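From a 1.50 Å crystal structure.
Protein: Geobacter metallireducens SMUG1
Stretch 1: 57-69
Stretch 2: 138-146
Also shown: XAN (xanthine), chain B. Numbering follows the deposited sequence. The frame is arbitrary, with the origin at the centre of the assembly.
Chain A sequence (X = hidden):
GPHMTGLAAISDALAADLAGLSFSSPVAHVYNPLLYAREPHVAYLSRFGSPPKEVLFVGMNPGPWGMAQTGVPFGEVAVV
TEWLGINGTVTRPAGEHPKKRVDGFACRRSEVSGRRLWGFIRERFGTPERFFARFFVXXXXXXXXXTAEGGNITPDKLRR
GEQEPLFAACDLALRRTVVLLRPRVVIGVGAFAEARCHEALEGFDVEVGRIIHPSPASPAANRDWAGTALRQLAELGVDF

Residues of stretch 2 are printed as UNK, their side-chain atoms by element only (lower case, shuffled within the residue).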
# COMPACT_ATOMS: atom_id res chain seq x y z
N PHE A 57 3.69 -7.52 -3.62
CA PHE A 57 2.53 -7.52 -2.78
C PHE A 57 1.80 -6.22 -3.00
O PHE A 57 2.44 -5.15 -3.05
CB PHE A 57 2.95 -7.65 -1.31
CG PHE A 57 3.41 -8.98 -0.89
CD1 PHE A 57 2.56 -10.07 -0.68
CD2 PHE A 57 4.78 -9.21 -0.74
CE1 PHE A 57 3.05 -11.30 -0.29
CE2 PHE A 57 5.26 -10.42 -0.32
CZ PHE A 57 4.37 -11.48 -0.12
N VAL A 58 0.47 -6.24 -3.08
CA VAL A 58 -0.35 -5.10 -3.30
C VAL A 58 -1.45 -5.04 -2.25
O VAL A 58 -2.26 -5.96 -2.09
CB VAL A 58 -1.02 -5.11 -4.69
CG1 VAL A 58 -1.88 -3.93 -4.95
CG2 VAL A 58 0.07 -5.28 -5.69
N GLY A 59 -1.41 -3.98 -1.43
CA GLY A 59 -2.51 -3.71 -0.46
C GLY A 59 -3.59 -2.89 -1.12
O GLY A 59 -3.49 -2.54 -2.25
N MET A 60 -4.55 -2.56 -0.35
CA MET A 60 -5.69 -1.80 -0.84
C MET A 60 -5.47 -0.31 -0.70
O MET A 60 -5.38 0.37 -1.65
CB MET A 60 -6.96 -2.23 -0.08
CG MET A 60 -8.23 -1.44 -0.43
SD MET A 60 -9.78 -2.06 0.49
CE MET A 60 -9.34 -1.42 2.05
N ASN A 61 -5.43 0.19 0.52
CA ASN A 61 -5.21 1.59 0.73
C ASN A 61 -4.72 1.85 2.16
O ASN A 61 -4.73 0.93 2.94
CB ASN A 61 -6.46 2.48 0.35
CG ASN A 61 -7.51 2.54 1.43
OD1 ASN A 61 -7.94 1.51 2.00
ND2 ASN A 61 -7.98 3.76 1.72
N PRO A 62 -4.22 3.04 2.47
CA PRO A 62 -3.60 3.23 3.79
C PRO A 62 -4.49 3.03 4.98
O PRO A 62 -5.73 3.28 4.90
CB PRO A 62 -3.24 4.71 3.76
CG PRO A 62 -2.92 5.01 2.29
CD PRO A 62 -4.00 4.21 1.59
N GLY A 63 -3.93 2.54 6.08
CA GLY A 63 -4.63 2.64 7.36
C GLY A 63 -4.23 3.96 7.93
O GLY A 63 -3.15 4.55 7.71
N PRO A 64 -5.15 4.51 8.72
CA PRO A 64 -4.88 5.81 9.36
C PRO A 64 -3.65 5.92 10.19
O PRO A 64 -3.09 7.04 10.34
CB PRO A 64 -6.17 6.01 10.24
CG PRO A 64 -6.60 4.60 10.48
CD PRO A 64 -6.42 3.93 9.15
N TRP A 65 -3.15 4.83 10.80
CA TRP A 65 -2.05 4.89 11.71
C TRP A 65 -0.74 4.31 11.15
O TRP A 65 0.28 4.35 11.81
CB TRP A 65 -2.35 4.17 13.08
CG TRP A 65 -3.75 4.40 13.61
CD1 TRP A 65 -4.69 3.45 13.92
CD2 TRP A 65 -4.38 5.66 13.79
NE1 TRP A 65 -5.87 4.05 14.28
CE2 TRP A 65 -5.68 5.41 14.26
CE3 TRP A 65 -3.93 6.95 13.70
CZ2 TRP A 65 -6.57 6.41 14.56
CZ3 TRP A 65 -4.86 7.98 13.98
CH2 TRP A 65 -6.14 7.65 14.42
N GLY A 66 -0.84 3.97 9.85
CA GLY A 66 0.31 3.35 9.18
C GLY A 66 0.79 4.23 8.04
O GLY A 66 1.41 5.25 8.29
N MET A 67 0.40 3.85 6.83
CA MET A 67 0.88 4.62 5.64
C MET A 67 0.38 6.12 5.72
O MET A 67 1.05 7.00 5.23
CB MET A 67 0.44 3.99 4.32
CG MET A 67 0.90 4.80 3.19
SD MET A 67 0.86 3.89 1.64
CE MET A 67 1.31 5.13 0.43
N ALA A 68 -0.80 6.33 6.35
CA ALA A 68 -1.30 7.77 6.42
C ALA A 68 -0.39 8.56 7.28
O ALA A 68 -0.51 9.82 7.25
CB ALA A 68 -2.71 7.78 6.91
N GLN A 69 0.45 7.97 8.14
CA GLN A 69 1.39 8.61 9.01
C GLN A 69 2.79 8.64 8.45
O GLN A 69 3.55 9.62 8.64
CB GLN A 69 1.43 8.03 10.42
CG GLN A 69 0.09 7.89 11.10
CD GLN A 69 -0.51 9.24 11.56
OE1 GLN A 69 0.26 10.11 11.93
NE2 GLN A 69 -1.76 9.38 11.49
N UNK A 138 3.42 -2.52 -2.22
CA UNK A 138 2.79 -1.30 -2.65
C UNK A 138 1.32 -1.29 -2.37
O UNK A 138 0.77 -2.34 -2.11
c UNK A 138 3.00 -1.14 -4.15
N UNK A 139 0.69 -0.10 -2.32
CA UNK A 139 -0.77 -0.07 -2.24
C UNK A 139 -1.35 0.21 -3.62
O UNK A 139 -0.82 1.04 -4.33
o UNK A 139 -1.78 -0.58 0.31
c UNK A 139 -1.50 0.57 0.05
n UNK A 139 -1.20 1.48 1.03
c UNK A 139 -1.26 1.05 -1.32
N UNK A 140 -2.50 -0.34 -3.89
CA UNK A 140 -3.25 -0.04 -5.09
C UNK A 140 -3.71 1.41 -5.09
O UNK A 140 -3.57 2.08 -6.11
c UNK A 140 -6.61 -0.05 -6.05
c UNK A 140 -5.88 -0.75 -8.60
c UNK A 140 -4.45 -0.96 -5.09
c UNK A 140 -7.44 0.22 -7.07
c UNK A 140 -5.41 -0.72 -6.26
c UNK A 140 -5.04 -1.03 -7.51
o UNK A 140 -7.96 0.12 -9.36
c UNK A 140 -7.10 -0.17 -8.31
N UNK A 141 -4.25 1.86 -3.94
CA UNK A 141 -4.79 3.23 -3.82
C UNK A 141 -4.07 3.91 -2.70
O UNK A 141 -4.02 3.40 -1.63
c UNK A 141 -6.30 3.11 -3.59
s UNK A 141 -7.08 4.72 -3.25
N UNK A 142 -3.45 5.04 -2.98
CA UNK A 142 -2.71 5.72 -1.91
C UNK A 142 -3.54 6.67 -1.05
O UNK A 142 -2.99 7.19 -0.08
c UNK A 142 -3.19 5.66 -4.31
c UNK A 142 -2.43 6.91 -3.91
c UNK A 142 -1.71 6.51 -2.69
N UNK A 143 -4.80 6.86 -1.38
CA UNK A 143 -5.64 7.84 -0.67
C UNK A 143 -6.36 7.21 0.47
O UNK A 143 -6.79 6.03 0.36
c UNK A 143 -5.26 10.22 -2.58
c UNK A 143 -6.65 8.31 -1.67
c UNK A 143 -6.15 9.05 -2.88
c UNK A 143 -7.34 9.41 -3.79
N UNK A 144 -6.59 7.98 1.55
CA UNK A 144 -7.46 7.61 2.66
C UNK A 144 -8.75 8.51 2.58
O UNK A 144 -8.59 9.66 2.30
c UNK A 144 -6.76 7.87 3.96
c UNK A 144 -7.14 8.26 6.42
c UNK A 144 -7.10 5.98 5.53
c UNK A 144 -7.44 7.42 5.21
N UNK A 145 -9.93 7.89 2.65
CA UNK A 145 -11.20 8.56 2.52
C UNK A 145 -11.90 8.54 3.88
O UNK A 145 -12.04 7.48 4.52
c UNK A 145 -10.95 8.70 -2.04
c UNK A 145 -11.40 7.76 0.13
c UNK A 145 -10.18 6.50 -1.50
c UNK A 145 -10.78 6.59 -0.24
c UNK A 145 -11.52 8.79 -0.78
c UNK A 145 -12.04 7.82 1.45
c UNK A 145 -10.30 7.53 -2.38
N UNK A 146 -12.40 9.70 4.30
CA UNK A 146 -13.16 9.78 5.56
C UNK A 146 -14.52 10.48 5.38
O UNK A 146 -14.63 11.36 4.56
c UNK A 146 -10.77 8.84 7.49
c UNK A 146 -10.21 11.27 7.75
c UNK A 146 -10.90 10.21 6.88
c UNK A 146 -12.36 10.58 6.59
N9 XAN B . -3.14 -1.44 6.77
C4 XAN B . -2.78 -1.17 5.55
N3 XAN B . -1.80 -0.46 5.00
C2 XAN B . -1.70 -0.39 3.75
O2 XAN B . -0.84 0.30 3.28
N1 XAN B . -2.50 -1.07 2.91
C6 XAN B . -3.48 -1.82 3.32
O6 XAN B . -4.26 -2.40 2.56
C5 XAN B . -3.69 -1.88 4.70
N7 XAN B . -4.57 -2.52 5.46
C8 XAN B . -4.23 -2.26 6.71
O HOH W 1 -9.92 5.07 3.34

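Position 138 carries a single side-chain carbon, CB, and its backbone lies beside the strand of stretch 1. Its N donates to F57 O at 2.9 Å and its O accepts from G59 N at 2.8 Å, so the two strands run parallel, with CA 5.0 Å from V58 CA. One carbon and nothing beyond it identifies A138.

At position 139 the side chain has two carbons, the second bearing one oxygen and one nitrogen: a carboxamide. The oxygen lies 3.3 Å from G59 C and the nitrogen 3.2 Å from M67 SD. The same group meets xanthine, its oxygen accepting from XAN N1 at 2.7 Å and its nitrogen donating to XAN O2 at 2.6 Å. This is N139. G59 leaves the space its amide needs, since an ideal CB on that glycine would lie 2.5 Å from N139 OD1, a clash.

Position 140 shows one carbon followed by a six-carbon ring with an oxygen attached, a phenol. Its N donates to G59 O at 2.9 Å, extending the strand ladder, while its CB packs 3.9 Å from V58 CG1. The ring leads away from stretch 1, and its hydroxyl is hydrogen-bonded elsewhere in the structure. The residue is Y140.

Position 141 has one carbon and then a sulfur. Its N donates to M60 O at 3.0 Å; its O receives a CA-H...O contact from N61, with N61 CA 3.2 Å away; and its CB is 4.0 Å from N61 CB. A side chain ending in sulfur after one carbon is C141.

Three carbons at position 142 close a ring onto the backbone N, which therefore has no hydrogen to donate. The CA-to-CB bond points away from stretch 1, but the carbonyl O approaches P62 CG to 3.2 Å and finds no polar partner. This is P142.

Position 143 has four carbons, forked at the second, and its CA-to-CB bond points away from stretch 1. Its backbone O accepts from N61 ND2 at 2.9 Å, nearly linearly at 177°, and its N makes a weak hydrogen bond to C141 SG at 3.6 Å. It is L143.

At position 144 the same count recurs, but the fork comes nearer to stretch 1. One terminal carbon lies 3.1 Å from P62 O and 4.2 Å from P64 CD; the other is 4.5 Å from A68 CB. This is L144.

Position 145 bears one carbon and a six-carbon ring without a heteroatom, hence F145. F145 CD2 lies 4.4 Å from N61 ND2, and a water accepts from both N61 ND2 (2.8 Å) and F145 N (2.9 Å).

Position 146, four carbons forked at the second, makes no close contact with stretch 1 and is L146.

The contact begins as a parallel strand pairing, continues through C141 and the N61 amide, and ends in apolar packing around L144. Where the strands end, M60 N donates to XAN O6 at 2.9 Å, so xanthine is held by both stretches.

Stretch 2, residues 138-146: ANYCPLLFL
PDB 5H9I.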